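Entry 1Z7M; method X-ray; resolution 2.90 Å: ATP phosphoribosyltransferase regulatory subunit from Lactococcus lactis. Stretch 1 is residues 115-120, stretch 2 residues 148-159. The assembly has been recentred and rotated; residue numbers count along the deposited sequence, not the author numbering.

Stretch 1 (115-120) STSARY
Stretch 2 148-159: FGESADKSELEI

Arg119 starts from a CA-to-CB bond that points away from the second stretch, yet its guanidinium returns to meet two glutamates there. Its chi1 is m, chi2 lies off-well at 91°, chi3 is t and chi4 is -63°. NH2 of Arg119 donates to OE1 of Glu150 at 2.8 Å, a salt bridge made at the guanidinium edge. NH2 of Arg119 also makes a weak hydrogen bond to OE1 of Glu158 at 2.7 Å. Glu150 has chi1 t and chi2 p; Glu158 is extended, t and t. Lys154 NZ lies 4.0 Å from Arg119 NH2, a like-charge approach beside these carboxylates.

Ser117, chi1 t, donates OG to OE1 of Glu150 at 2.9 Å, so this oxygen accepts from both residues.

The backbones run antiparallel. Ala118 pairs with Phe148, CA to CA 5.1 Å. Ala118 N to Phe148 O is 2.8 Å, and Phe148 N to Ala118 O is 3.0 Å. Both residues have extended phi/psi, -146/126 and -127/138. Their side chains share a sheet face, CB to CB 4.3 Å. Tyr120 CD1 meets the Phe148 ring edge at CE1, 3.8 Å; both chi1 are m.

Gly149 turns the chain at 92/-51. A CB there would clash with Thr116 O. Helix 152-159 follows, with Ser151 at its N-cap position.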

# COMPACT_ATOMS: atom_id res chain seq x y z
N SER B 115 -15.76 -10.28 -34.82
CA SER B 115 -16.19 -11.57 -34.28
C SER B 115 -15.66 -12.75 -35.07
O SER B 115 -16.34 -13.35 -35.90
CB SER B 115 -17.71 -11.64 -34.20
OG SER B 115 -18.18 -10.84 -33.12
N THR B 116 -14.41 -13.08 -34.78
CA THR B 116 -13.72 -14.18 -35.42
C THR B 116 -13.08 -15.08 -34.36
O THR B 116 -13.09 -14.78 -33.17
CB THR B 116 -12.61 -13.67 -36.37
OG1 THR B 116 -11.81 -14.78 -36.81
CG2 THR B 116 -11.72 -12.65 -35.66
N SER B 117 -12.52 -16.19 -34.83
CA SER B 117 -11.86 -17.16 -33.99
C SER B 117 -10.60 -16.51 -33.41
O SER B 117 -10.00 -15.63 -34.04
CB SER B 117 -11.49 -18.37 -34.84
OG SER B 117 -11.33 -19.55 -34.08
N ALA B 118 -10.21 -16.94 -32.21
CA ALA B 118 -9.02 -16.42 -31.54
C ALA B 118 -8.34 -17.52 -30.71
O ALA B 118 -8.99 -18.17 -29.88
CB ALA B 118 -9.39 -15.26 -30.65
N ARG B 119 -7.05 -17.74 -30.95
CA ARG B 119 -6.30 -18.73 -30.20
C ARG B 119 -5.18 -18.02 -29.45
O ARG B 119 -4.30 -17.42 -30.06
CB ARG B 119 -5.72 -19.82 -31.11
CG ARG B 119 -6.72 -20.83 -31.65
CD ARG B 119 -7.27 -20.37 -32.99
NE ARG B 119 -8.45 -21.13 -33.43
CZ ARG B 119 -8.45 -22.44 -33.70
NH1 ARG B 119 -7.33 -23.15 -33.58
NH2 ARG B 119 -9.58 -23.02 -34.10
N TYR B 120 -5.22 -18.11 -28.13
CA TYR B 120 -4.23 -17.47 -27.27
C TYR B 120 -3.40 -18.45 -26.45
O TYR B 120 -3.85 -19.55 -26.11
CB TYR B 120 -4.96 -16.53 -26.31
CG TYR B 120 -5.61 -15.35 -26.96
CD1 TYR B 120 -6.68 -14.69 -26.35
CD2 TYR B 120 -5.12 -14.84 -28.15
CE1 TYR B 120 -7.25 -13.55 -26.93
CE2 TYR B 120 -5.68 -13.70 -28.73
CZ TYR B 120 -6.74 -13.06 -28.12
OH TYR B 120 -7.28 -11.94 -28.72
N PHE B 148 -11.34 -18.96 -28.25
CA PHE B 148 -12.53 -18.08 -28.25
C PHE B 148 -13.14 -17.92 -29.63
O PHE B 148 -12.42 -17.75 -30.61
CB PHE B 148 -12.17 -16.68 -27.75
CG PHE B 148 -11.63 -16.64 -26.36
CD1 PHE B 148 -10.50 -15.89 -26.08
CD2 PHE B 148 -12.26 -17.32 -25.32
CE1 PHE B 148 -10.00 -15.80 -24.79
CE2 PHE B 148 -11.77 -17.24 -24.03
CZ PHE B 148 -10.64 -16.48 -23.76
N GLY B 149 -14.46 -17.95 -29.71
CA GLY B 149 -15.14 -17.75 -30.98
C GLY B 149 -15.47 -18.98 -31.81
O GLY B 149 -16.61 -19.13 -32.26
N GLU B 150 -14.48 -19.84 -32.03
CA GLU B 150 -14.67 -21.05 -32.82
C GLU B 150 -15.96 -21.75 -32.41
O GLU B 150 -16.48 -21.53 -31.31
CB GLU B 150 -13.48 -21.98 -32.61
CG GLU B 150 -13.39 -23.15 -33.59
CD GLU B 150 -13.05 -22.70 -35.00
OE1 GLU B 150 -11.95 -22.11 -35.19
OE2 GLU B 150 -13.88 -22.93 -35.92
N SER B 151 -16.46 -22.60 -33.30
CA SER B 151 -17.70 -23.36 -33.05
C SER B 151 -17.56 -24.34 -31.89
O SER B 151 -16.46 -24.80 -31.58
CB SER B 151 -18.10 -24.12 -34.32
OG SER B 151 -17.04 -24.93 -34.78
N ALA B 152 -18.68 -24.66 -31.26
CA ALA B 152 -18.71 -25.56 -30.11
C ALA B 152 -17.98 -26.91 -30.26
O ALA B 152 -16.98 -27.15 -29.59
CB ALA B 152 -20.16 -25.81 -29.72
N ASP B 153 -18.51 -27.78 -31.11
CA ASP B 153 -17.95 -29.11 -31.33
C ASP B 153 -16.49 -29.09 -31.73
O ASP B 153 -15.69 -29.85 -31.19
CB ASP B 153 -18.75 -29.83 -32.43
CG ASP B 153 -20.24 -29.88 -32.13
OD1 ASP B 153 -20.70 -30.82 -31.44
OD2 ASP B 153 -20.96 -28.95 -32.58
N LYS B 154 -16.15 -28.22 -32.68
CA LYS B 154 -14.78 -28.12 -33.17
C LYS B 154 -13.82 -27.82 -32.02
O LYS B 154 -12.80 -28.50 -31.84
CB LYS B 154 -14.69 -27.01 -34.24
CG LYS B 154 -13.40 -27.02 -35.06
CD LYS B 154 -13.52 -26.13 -36.30
CE LYS B 154 -12.28 -26.25 -37.20
NZ LYS B 154 -11.03 -25.83 -36.50
N SER B 155 -14.18 -26.81 -31.24
CA SER B 155 -13.40 -26.37 -30.11
C SER B 155 -13.12 -27.47 -29.11
O SER B 155 -11.96 -27.80 -28.84
CB SER B 155 -14.12 -25.22 -29.40
OG SER B 155 -14.27 -24.13 -30.28
N GLU B 156 -14.18 -28.05 -28.56
CA GLU B 156 -14.02 -29.09 -27.58
C GLU B 156 -13.07 -30.19 -28.03
O GLU B 156 -12.35 -30.75 -27.20
CB GLU B 156 -15.39 -29.66 -27.21
CG GLU B 156 -16.41 -28.55 -26.85
CD GLU B 156 -17.67 -29.04 -26.13
OE1 GLU B 156 -18.35 -29.96 -26.64
OE2 GLU B 156 -17.99 -28.50 -25.03
N LEU B 157 -13.05 -30.49 -29.32
CA LEU B 157 -12.15 -31.53 -29.83
C LEU B 157 -10.74 -31.02 -30.02
O LEU B 157 -9.77 -31.74 -29.80
CB LEU B 157 -12.67 -32.11 -31.14
CG LEU B 157 -13.57 -33.33 -30.92
CD1 LEU B 157 -14.45 -33.59 -32.14
CD2 LEU B 157 -12.69 -34.53 -30.58
N GLU B 158 -10.64 -29.76 -30.43
CA GLU B 158 -9.35 -29.14 -30.65
C GLU B 158 -8.59 -29.02 -29.34
O GLU B 158 -7.42 -29.37 -29.27
CB GLU B 158 -9.51 -27.76 -31.27
CG GLU B 158 -8.21 -27.14 -31.70
CD GLU B 158 -8.40 -25.75 -32.27
OE1 GLU B 158 -9.35 -25.55 -33.07
OE2 GLU B 158 -7.58 -24.85 -31.92
N ILE B 159 -9.27 -28.52 -28.31
CA ILE B 159 -8.65 -28.35 -27.01
C ILE B 159 -8.28 -29.69 -26.36
O ILE B 159 -7.15 -29.87 -25.92
CB ILE B 159 -9.56 -27.51 -26.08
CG1 ILE B 159 -9.73 -26.09 -26.66
CG2 ILE B 159 -8.97 -27.40 -24.69
CD1 ILE B 159 -8.50 -25.22 -26.57